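Local coordinates for protein L-lysine 6-monooxygenase (PDB 5CQF) that probably hydroxylates the side-chain amine of L-lysine in siderophore biosynthesis, as an FAD- and NADPH-dependent flavoprotein monooxygenase, at residues A[170-175]-A[186-191]; A[85-90]-A[119-124]; A[137-142]-A[151-156]. All coordinates share one frame; numbering follows the deposited sequence.

Contact 1 of 3, residues A[170-175]-A[186-191]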
loop_
_atom_site.group_PDB
_atom_site.type_symbol
_atom_site.label_atom_id
_atom_site.label_comp_id
_atom_site.label_asym_id
_atom_site.label_seq_id
_atom_site.Cartn_x
_atom_site.Cartn_y
_atom_site.Cartn_z
ATOM N N SER A 170 -5.915 -18.249 -30.573
ATOM C CA SER A 170 -7.142 -17.906 -31.308
ATOM C C SER A 170 -7.010 -16.526 -31.930
ATOM O O SER A 170 -5.978 -15.887 -31.760
ATOM C CB SER A 170 -8.340 -17.951 -30.371
ATOM O OG SER A 170 -8.759 -19.291 -30.205
ATOM N N ALA A 171 -8.043 -16.061 -32.639
ATOM C CA ALA A 171 -7.946 -14.818 -33.440
ATOM C C ALA A 171 -8.773 -13.635 -32.903
ATOM O O ALA A 171 -9.757 -13.828 -32.190
ATOM C CB ALA A 171 -8.325 -15.098 -34.891
ATOM N N PRO A 172 -8.369 -12.407 -33.256
ATOM C CA PRO A 172 -9.148 -11.224 -32.867
ATOM C C PRO A 172 -10.630 -11.322 -33.254
ATOM O O PRO A 172 -10.945 -11.709 -34.365
ATOM C CB PRO A 172 -8.497 -10.071 -33.662
ATOM C CG PRO A 172 -7.181 -10.568 -34.131
ATOM C CD PRO A 172 -7.202 -12.071 -34.094
ATOM N N ARG A 173 -11.514 -10.966 -32.333
ATOM C CA ARG A 173 -12.926 -10.820 -32.619
ATOM C C ARG A 173 -13.119 -9.459 -33.296
ATOM O O ARG A 173 -12.874 -8.412 -32.691
ATOM C CB ARG A 173 -13.727 -10.894 -31.314
ATOM C CG ARG A 173 -15.249 -10.899 -31.474
ATOM C CD ARG A 173 -15.972 -11.004 -30.129
ATOM N NE ARG A 173 -16.176 -9.714 -29.450
ATOM C CZ ARG A 173 -17.108 -8.805 -29.777
ATOM N NH1 ARG A 173 -17.208 -7.670 -29.079
ATOM N NH2 ARG A 173 -17.935 -9.001 -30.808
ATOM N N ILE A 174 -13.521 -9.493 -34.561
ATOM C CA ILE A 174 -13.884 -8.304 -35.329
ATOM C C ILE A 174 -15.350 -8.421 -35.736
ATOM O O ILE A 174 -15.681 -9.193 -36.648
ATOM C CB ILE A 174 -13.088 -8.203 -36.651
ATOM C CG1 ILE A 174 -11.568 -8.285 -36.418
ATOM C CG2 ILE A 174 -13.473 -6.931 -37.393
ATOM C CD1 ILE A 174 -10.991 -7.137 -35.613
ATOM N N PRO A 175 -16.241 -7.657 -35.087
ATOM C CA PRO A 175 -17.628 -7.718 -35.546
ATOM C C PRO A 175 -17.727 -7.362 -37.027
ATOM O O PRO A 175 -16.934 -6.540 -37.507
ATOM C CB PRO A 175 -18.340 -6.669 -34.689
ATOM C CG PRO A 175 -17.475 -6.492 -33.489
ATOM C CD PRO A 175 -16.064 -6.745 -33.946
ATOM N N LEU A 186 -8.368 2.357 -38.065
ATOM C CA LEU A 186 -9.300 1.582 -37.272
ATOM C C LEU A 186 -8.705 0.203 -37.121
ATOM O O LEU A 186 -8.516 -0.506 -38.121
ATOM C CB LEU A 186 -10.670 1.547 -37.950
ATOM C CG LEU A 186 -11.768 0.841 -37.148
ATOM C CD1 LEU A 186 -13.157 1.392 -37.465
ATOM C CD2 LEU A 186 -11.722 -0.660 -37.380
ATOM N N PHE A 187 -8.364 -0.184 -35.894
ATOM C CA PHE A 187 -7.648 -1.456 -35.703
ATOM C C PHE A 187 -7.936 -2.126 -34.394
ATOM O O PHE A 187 -8.469 -1.504 -33.477
ATOM C CB PHE A 187 -6.134 -1.257 -35.843
ATOM C CG PHE A 187 -5.609 -0.056 -35.110
ATOM C CD1 PHE A 187 -5.150 -0.170 -33.820
ATOM C CD2 PHE A 187 -5.551 1.166 -35.729
ATOM C CE1 PHE A 187 -4.645 0.921 -33.152
ATOM C CE2 PHE A 187 -5.046 2.276 -35.073
ATOM C CZ PHE A 187 -4.610 2.158 -33.776
ATOM N N HIS A 188 -7.547 -3.397 -34.316
ATOM C CA HIS A 188 -7.726 -4.190 -33.098
ATOM C C HIS A 188 -6.569 -3.927 -32.165
ATOM O O HIS A 188 -5.471 -3.565 -32.619
ATOM C CB HIS A 188 -7.741 -5.676 -33.464
ATOM C CG HIS A 188 -8.186 -6.580 -32.362
ATOM N ND1 HIS A 188 -7.307 -7.328 -31.618
ATOM C CD2 HIS A 188 -9.418 -6.879 -31.896
ATOM C CE1 HIS A 188 -7.971 -8.044 -30.732
ATOM N NE2 HIS A 188 -9.257 -7.790 -30.879
ATOM N N THR A 189 -6.794 -4.145 -30.873
ATOM C CA THR A 189 -5.755 -3.938 -29.870
ATOM C C THR A 189 -4.520 -4.791 -30.084
ATOM O O THR A 189 -3.450 -4.415 -29.641
ATOM C CB THR A 189 -6.256 -4.176 -28.422
ATOM O OG1 THR A 189 -6.908 -5.448 -28.318
ATOM C CG2 THR A 189 -7.230 -3.127 -28.028
ATOM N N SER A 190 -4.663 -5.940 -30.739
ATOM C CA SER A 190 -3.536 -6.847 -30.980
ATOM C C SER A 190 -2.465 -6.252 -31.917
ATOM O O SER A 190 -1.363 -6.783 -32.026
ATOM C CB SER A 190 -4.040 -8.172 -31.574
ATOM O OG SER A 190 -4.624 -7.977 -32.854
ATOM N N ARG A 191 -2.799 -5.181 -32.625
ATOM C CA ARG A 191 -1.857 -4.514 -33.497
ATOM C C ARG A 191 -1.692 -3.054 -33.064
ATOM O O ARG A 191 -1.237 -2.222 -33.843
ATOM C CB ARG A 191 -2.371 -4.608 -34.937
ATOM C CG ARG A 191 -2.523 -6.042 -35.440
ATOM C CD ARG A 191 -1.273 -6.520 -36.173
ATOM N NE ARG A 191 -1.092 -5.798 -37.440
ATOM C CZ ARG A 191 -1.714 -6.086 -38.584
ATOM N NH1 ARG A 191 -2.569 -7.114 -38.663
ATOM N NH2 ARG A 191 -1.471 -5.344 -39.665
#

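Contact 2 of 3, residues A[85-90]-A[119-124]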
loop_
_atom_site.group_PDB
_atom_site.type_symbol
_atom_site.label_atom_id
_atom_site.label_comp_id
_atom_site.label_asym_id
_atom_site.label_seq_id
_atom_site.Cartn_x
_atom_site.Cartn_y
_atom_site.Cartn_z
ATOM N N SER A 85 13.616 -25.807 -11.142
ATOM C CA SER A 85 13.953 -25.581 -12.531
ATOM C C SER A 85 15.006 -24.498 -12.672
ATOM O O SER A 85 15.014 -23.532 -11.924
ATOM C CB SER A 85 12.701 -25.188 -13.291
ATOM O OG SER A 85 12.974 -24.870 -14.636
ATOM N N ARG A 86 15.884 -24.641 -13.656
ATOM C CA ARG A 86 16.861 -23.613 -13.884
ATOM C C ARG A 86 16.297 -22.390 -14.611
ATOM O O ARG A 86 17.001 -21.388 -14.749
ATOM C CB ARG A 86 18.109 -24.183 -14.560
ATOM C CG ARG A 86 18.039 -24.465 -16.042
ATOM C CD ARG A 86 19.229 -25.351 -16.409
ATOM N NE ARG A 86 19.311 -25.621 -17.839
ATOM C CZ ARG A 86 18.683 -26.609 -18.477
ATOM N NH1 ARG A 86 17.871 -27.454 -17.837
ATOM N NH2 ARG A 86 18.844 -26.739 -19.782
ATOM N N PHE A 87 15.011 -22.441 -14.971
ATOM C CA PHE A 87 14.315 -21.340 -15.655
ATOM C C PHE A 87 13.396 -20.487 -14.773
ATOM O O PHE A 87 12.636 -19.670 -15.271
ATOM C CB PHE A 87 13.554 -21.917 -16.825
ATOM C CG PHE A 87 14.365 -22.912 -17.604
ATOM C CD1 PHE A 87 15.478 -22.489 -18.334
ATOM C CD2 PHE A 87 14.056 -24.255 -17.573
ATOM C CE1 PHE A 87 16.252 -23.392 -19.050
ATOM C CE2 PHE A 87 14.817 -25.163 -18.282
ATOM C CZ PHE A 87 15.918 -24.732 -19.020
ATOM N N SER A 88 13.520 -20.639 -13.463
ATOM C CA SER A 88 12.755 -19.842 -12.514
ATOM C C SER A 88 13.133 -18.367 -12.565
ATOM O O SER A 88 14.209 -18.016 -12.993
ATOM C CB SER A 88 12.952 -20.395 -11.106
ATOM O OG SER A 88 14.255 -20.111 -10.633
ATOM N N PHE A 89 12.220 -17.502 -12.142
ATOM C CA PHE A 89 12.451 -16.084 -12.115
ATOM C C PHE A 89 13.545 -15.755 -11.098
ATOM O O PHE A 89 14.294 -14.830 -11.291
ATOM C CB PHE A 89 11.162 -15.374 -11.720
ATOM C CG PHE A 89 11.183 -13.889 -11.952
ATOM C CD1 PHE A 89 10.943 -13.378 -13.199
ATOM C CD2 PHE A 89 11.446 -13.026 -10.939
ATOM C CE1 PHE A 89 10.965 -12.034 -13.436
ATOM C CE2 PHE A 89 11.447 -11.658 -11.149
ATOM C CZ PHE A 89 11.202 -11.167 -12.418
ATOM N N ALA A 90 13.615 -16.495 -10.003
ATOM C CA ALA A 90 14.705 -16.344 -9.054
ATOM C C ALA A 90 16.068 -16.595 -9.713
ATOM O O ALA A 90 16.979 -15.815 -9.525
ATOM C CB ALA A 90 14.505 -17.262 -7.883
ATOM N N GLY A 119 12.218 -13.847 -22.795
ATOM C CA GLY A 119 13.338 -14.005 -23.767
ATOM C C GLY A 119 14.502 -14.760 -23.139
ATOM O O GLY A 119 15.165 -15.555 -23.785
ATOM N N TRP A 120 14.749 -14.540 -21.856
ATOM C CA TRP A 120 15.862 -15.201 -21.209
ATOM C C TRP A 120 15.623 -16.696 -21.117
ATOM O O TRP A 120 16.556 -17.492 -21.256
ATOM C CB TRP A 120 16.107 -14.554 -19.843
ATOM C CG TRP A 120 17.112 -15.191 -18.950
ATOM C CD1 TRP A 120 18.440 -14.851 -18.831
ATOM C CD2 TRP A 120 16.871 -16.188 -17.946
ATOM N NE1 TRP A 120 19.032 -15.612 -17.856
ATOM C CE2 TRP A 120 18.100 -16.447 -17.309
ATOM C CE3 TRP A 120 15.741 -16.906 -17.543
ATOM C CZ2 TRP A 120 18.231 -17.398 -16.294
ATOM C CZ3 TRP A 120 15.878 -17.855 -16.543
ATOM C CH2 TRP A 120 17.110 -18.091 -15.931
ATOM N N VAL A 121 14.386 -17.101 -20.881
ATOM C CA VAL A 121 14.063 -18.539 -20.875
ATOM C C VAL A 121 14.054 -19.101 -22.288
ATOM O O VAL A 121 14.636 -20.150 -22.570
ATOM C CB VAL A 121 12.676 -18.863 -20.279
ATOM C CG1 VAL A 121 12.473 -20.372 -20.262
ATOM C CG2 VAL A 121 12.557 -18.344 -18.867
ATOM N N SER A 122 13.361 -18.413 -23.174
ATOM C CA SER A 122 13.291 -18.862 -24.567
ATOM C C SER A 122 14.680 -19.191 -25.107
ATOM O O SER A 122 14.928 -20.311 -25.543
ATOM C CB SER A 122 12.591 -17.807 -25.431
ATOM O OG SER A 122 12.617 -18.202 -26.774
ATOM N N ARG A 123 15.596 -18.236 -25.011
ATOM C CA ARG A 123 16.988 -18.418 -25.480
ATOM C C ARG A 123 17.681 -19.668 -24.987
ATOM O O ARG A 123 18.704 -20.030 -25.530
ATOM C CB ARG A 123 17.873 -17.269 -25.006
ATOM C CG ARG A 123 17.882 -16.067 -25.912
ATOM C CD ARG A 123 18.894 -15.047 -25.397
ATOM N NE ARG A 123 18.320 -14.107 -24.420
ATOM C CZ ARG A 123 18.781 -13.874 -23.181
ATOM N NH1 ARG A 123 19.851 -14.522 -22.691
ATOM N NH2 ARG A 123 18.157 -12.976 -22.412
ATOM N N GLN A 124 17.204 -20.249 -23.894
ATOM C CA GLN A 124 17.845 -21.409 -23.299
ATOM C C GLN A 124 17.177 -22.698 -23.687
ATOM O O GLN A 124 17.784 -23.741 -23.504
ATOM C CB GLN A 124 17.824 -21.323 -21.768
ATOM C CG GLN A 124 18.686 -20.233 -21.172
ATOM C CD GLN A 124 18.543 -20.187 -19.680
ATOM O OE1 GLN A 124 19.144 -20.984 -18.975
ATOM N NE2 GLN A 124 17.715 -19.266 -19.186
HETATM O O HOH W 1 20.611 -23.248 -19.269
#

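Contact 3 of 3, residues A[137-142]-A[151-156]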
loop_
_atom_site.group_PDB
_atom_site.type_symbol
_atom_site.label_atom_id
_atom_site.label_comp_id
_atom_site.label_asym_id
_atom_site.label_seq_id
_atom_site.Cartn_x
_atom_site.Cartn_y
_atom_site.Cartn_z
ATOM N N GLU A 137 -1.318 -25.556 -43.261
ATOM C CA GLU A 137 -2.314 -26.633 -43.205
ATOM C C GLU A 137 -1.797 -27.851 -42.429
ATOM O O GLU A 137 -0.591 -28.029 -42.277
ATOM C CB GLU A 137 -2.743 -27.033 -44.633
ATOM C CG GLU A 137 -1.628 -26.861 -45.661
ATOM C CD GLU A 137 -1.997 -27.317 -47.055
ATOM O OE1 GLU A 137 -1.144 -27.970 -47.702
ATOM O OE2 GLU A 137 -3.125 -27.017 -47.502
ATOM N N ILE A 138 -2.726 -28.657 -41.921
ATOM C CA ILE A 138 -2.416 -29.956 -41.318
ATOM C C ILE A 138 -3.231 -31.057 -42.025
ATOM O O ILE A 138 -4.459 -31.112 -41.874
ATOM C CB ILE A 138 -2.738 -29.985 -39.805
ATOM C CG1 ILE A 138 -2.002 -28.862 -39.064
ATOM C CG2 ILE A 138 -2.375 -31.339 -39.201
ATOM C CD1 ILE A 138 -2.153 -28.885 -37.552
ATOM N N ASP A 139 -2.549 -31.944 -42.760
ATOM C CA ASP A 139 -3.221 -32.991 -43.577
ATOM C C ASP A 139 -3.267 -34.355 -42.880
ATOM O O ASP A 139 -2.299 -34.776 -42.256
ATOM C CB ASP A 139 -2.535 -33.142 -44.945
ATOM C CG ASP A 139 -2.740 -31.926 -45.842
ATOM O OD1 ASP A 139 -3.894 -31.448 -45.960
ATOM O OD2 ASP A 139 -1.752 -31.450 -46.444
ATOM N N PRO A 140 -4.396 -35.060 -42.995
ATOM C CA PRO A 140 -4.446 -36.398 -42.398
ATOM C C PRO A 140 -3.599 -37.412 -43.166
ATOM O O PRO A 140 -3.178 -37.154 -44.297
ATOM C CB PRO A 140 -5.931 -36.773 -42.481
ATOM C CG PRO A 140 -6.462 -35.974 -43.633
ATOM C CD PRO A 140 -5.661 -34.691 -43.660
ATOM N N VAL A 141 -3.338 -38.543 -42.517
ATOM C CA VAL A 141 -2.668 -39.686 -43.127
ATOM C C VAL A 141 -3.464 -40.916 -42.670
ATOM O O VAL A 141 -3.416 -41.287 -41.491
ATOM C CB VAL A 141 -1.192 -39.789 -42.672
ATOM C CG1 VAL A 141 -0.479 -40.955 -43.353
ATOM C CG2 VAL A 141 -0.445 -38.482 -42.931
ATOM N N ILE A 142 -4.231 -41.502 -43.598
ATOM C CA ILE A 142 -5.051 -42.690 -43.340
ATOM C C ILE A 142 -4.339 -43.896 -43.953
ATOM O O ILE A 142 -3.671 -43.776 -44.997
ATOM C CB ILE A 142 -6.450 -42.578 -43.984
ATOM C CG1 ILE A 142 -7.133 -41.263 -43.587
ATOM C CG2 ILE A 142 -7.318 -43.772 -43.602
ATOM C CD1 ILE A 142 -6.893 -40.114 -44.542
ATOM N N ARG A 151 0.234 -34.661 -41.113
ATOM C CA ARG A 151 1.362 -34.048 -41.769
ATOM C C ARG A 151 1.164 -32.585 -41.611
ATOM O O ARG A 151 0.252 -32.011 -42.186
ATOM C CB ARG A 151 1.416 -34.405 -43.260
ATOM C CG ARG A 151 1.825 -35.842 -43.547
ATOM C CD ARG A 151 1.505 -36.258 -44.985
ATOM N NE ARG A 151 2.190 -37.498 -45.383
ATOM C CZ ARG A 151 1.597 -38.588 -45.892
ATOM N NH1 ARG A 151 2.346 -39.646 -46.207
ATOM N NH2 ARG A 151 0.274 -38.641 -46.096
ATOM N N VAL A 152 2.029 -31.975 -40.827
ATOM C CA VAL A 152 1.966 -30.541 -40.594
ATOM C C VAL A 152 2.724 -29.915 -41.738
ATOM O O VAL A 152 3.882 -30.269 -41.992
ATOM C CB VAL A 152 2.618 -30.146 -39.253
ATOM C CG1 VAL A 152 2.483 -28.645 -39.018
ATOM C CG2 VAL A 152 1.999 -30.934 -38.109
ATOM N N ARG A 153 2.072 -28.997 -42.433
ATOM C CA ARG A 153 2.638 -28.430 -43.643
ATOM C C ARG A 153 3.040 -26.988 -43.399
ATOM O O ARG A 153 2.271 -26.210 -42.842
ATOM C CB ARG A 153 1.644 -28.566 -44.821
ATOM C CG ARG A 153 1.920 -29.745 -45.766
ATOM C CD ARG A 153 1.542 -31.111 -45.179
ATOM N NE ARG A 153 2.173 -32.255 -45.878
ATOM C CZ ARG A 153 1.594 -33.042 -46.795
ATOM N NH1 ARG A 153 2.290 -34.041 -47.335
ATOM N NH2 ARG A 153 0.331 -32.865 -47.175
ATOM N N THR A 154 4.262 -26.650 -43.796
ATOM C CA THR A 154 4.775 -25.289 -43.684
ATOM C C THR A 154 5.447 -24.829 -44.991
ATOM O O THR A 154 5.734 -25.657 -45.881
ATOM C CB THR A 154 5.799 -25.197 -42.544
ATOM O OG1 THR A 154 7.000 -25.894 -42.908
ATOM C CG2 THR A 154 5.233 -25.801 -41.268
ATOM N N PRO A 155 5.711 -23.506 -45.113
ATOM C CA PRO A 155 6.464 -23.011 -46.273
ATOM C C PRO A 155 7.877 -23.600 -46.404
ATOM O O PRO A 155 8.418 -23.630 -47.503
ATOM C CB PRO A 155 6.528 -21.492 -46.036
ATOM C CG PRO A 155 5.346 -21.194 -45.185
ATOM C CD PRO A 155 5.189 -22.396 -44.294
ATOM N N GLN A 156 8.455 -24.077 -45.306
ATOM C CA GLN A 156 9.816 -24.623 -45.312
ATOM C C GLN A 156 9.814 -26.143 -45.205
ATOM O O GLN A 156 10.789 -26.725 -44.749
ATOM C CB GLN A 156 10.641 -24.018 -44.149
ATOM C CG GLN A 156 11.393 -22.727 -44.470
ATOM C CD GLN A 156 10.493 -21.497 -44.611
ATOM O OE1 GLN A 156 9.474 -21.352 -43.917
ATOM N NE2 GLN A 156 10.879 -20.595 -45.510
#

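Contact 1 of 3, residues A[170-175]-A[186-191]
Pro172 meets His188 across this contact, and their CA atoms, 7.2 Å apart, are the closest CA pair across the segments. The proline lays its CB over the centre of the imidazole, 3.5 Å from the ring centroid and only 4° from the ring normal, which identifies a CH-pi contact with the face. Its distances to the five ring atoms are nearly equal, as a centred approach requires. The neighbouring CG reaches past ND1 toward Ser190 OG, at 3.9 Å, an apolar carbon beside a hydroxyl.

At Arg173 the backbone does the touching: its O lies 3.9 Å from His188 CD2, while the end of its long side chain leads away from the 186-191 segment. Ile174 adds a lighter apolar contact on the same CD2 side. Its CG1 stands beside the backbone N (chi1 -54°), and CD1 at the end of that branch comes within 4.0 Å of His188 CD2.

Hydrogen bonds at both nitrogens help hold the imidazole in place. ND1 is held by two groups of Ser190. The backbone N of Ser190 donates to it from well out of the ring plane, 36°, and Ser190 OG shares a bond with it at 3.0 Å in which either atom could be the donor. On the face turned from Pro172 lies Thr189 OG1. NE2 bonds to Gly351 O, so both ring nitrogens are engaged and the ring's rotation is fixed.

Strand 186-188 is an outermost strand, within this chain, of a parallel sheet and pairs with strand 345-348. The loop carrying 170-175 leads from strand 163-166 to helix 176-179 and bonds through its backbone to Gly351 and Gln353, just beyond strand 345-348.

Contact 2 of 3, residues A[85-90]-A[119-124]
The Phe87 side chain meets Val121 and Gln124 of helix 111-125. Its CG stands beside the backbone N (chi1 -44°), and the side chain crosses that of Val121 at about a right angle, with CB 3.9 Å from Val121 CG1. Gln124 runs past the phenyl in the opposite direction. Its CB comes 3.8 Å from Phe87 CE1, its CD lies at the ring edge, and the amide and ring planes are 66° apart.

The same amide is gripped at both ends. NE2 donates to Trp120 O at 3.0 Å, from above the carbonyl plane, and sits over the centre of the indole face. OE1 accepts from a water at 2.7 Å, and that water in turn takes the NE proton of Arg86, bridging the segments. Phe87 CZ lies over the centre of the Arg86 guanidinium. The benzo end of the Trp120 indole abuts the turn obliquely, CH2 lying 3.5 Å from Arg86 O, and Phe87 O is in its plane at the edge.

The type I turn Ser85-Ser88 leads into helix 89-96, whose Asp95 accepts from Trp120 NE1; helix 23-37 packs on Val121 through Ile26 and Cys30.

Contact 3 of 3, residues A[137-142]-A[151-156]
Glu137 to Asp139 pair antiparallel with Arg151 to Arg153, the axes of the short segments 4.7 Å apart at closest with 150° between their N-to-C directions; Glu137-Arg153 and Asp139-Arg151 are hydrogen-bonded pairs, with Ile138-Val152 the non-hydrogen-bonded pair between. Asp139 and Arg151 bond twice, and Arg153 N reaches Glu137 O at 2.8 Å, nearly along the C=O axis.

On the face bearing Asp139, Arg153 NH2 meets OD2 in a salt bridge of 2.6 Å. The carboxylate oxygen lies in the guanidinium plane but is approached on its anti side, somewhat out of the carboxylate plane, and the two planes are 82° apart. A bend at chi2 (74°) swings CD of Arg153 to within 3.5 Å of the same oxygen. Arg151 is extended and crosses Val141 at about a right angle; Val141 CG2 lies over one guanidinium face, 3.2 Å from NH2, and Arg151 CD in turn rests on the Arg153 guanidinium. On the opposite face, Ile138 CG1 and Val152 CG1 make a loose apolar contact at 4.5 Å.

The Asp139 face is thus largely charged, the other aliphatic here. Glu137 OE1, 5.1 Å from Arg153 NH2, probably adds long-range attraction, and the salt bridge probably favours ionised Asp139.

From the N terminus, contact 2 comes first: it closes the mainly helical excursion between 85-90 and 119-124, bringing the turn before helix 89-96 against helix 111-125. Contact 3 follows with a much shorter closure, the hairpin of strands 137-142 and 147-154 in a three-stranded antiparallel sheet. Contact 1 closes last, round helix 176-179, and joins the loop after strand 163-166 of one parallel sheet to strand 186-188, an outermost strand of the other within this chain. The three are in series, neither nested nor crossing. They do not touch: centres of contacts 1 and 2 lie about 30 Å apart, on opposite sides of the chain's centre, and contacts 1 and 3 are about 27 Å apart between centres.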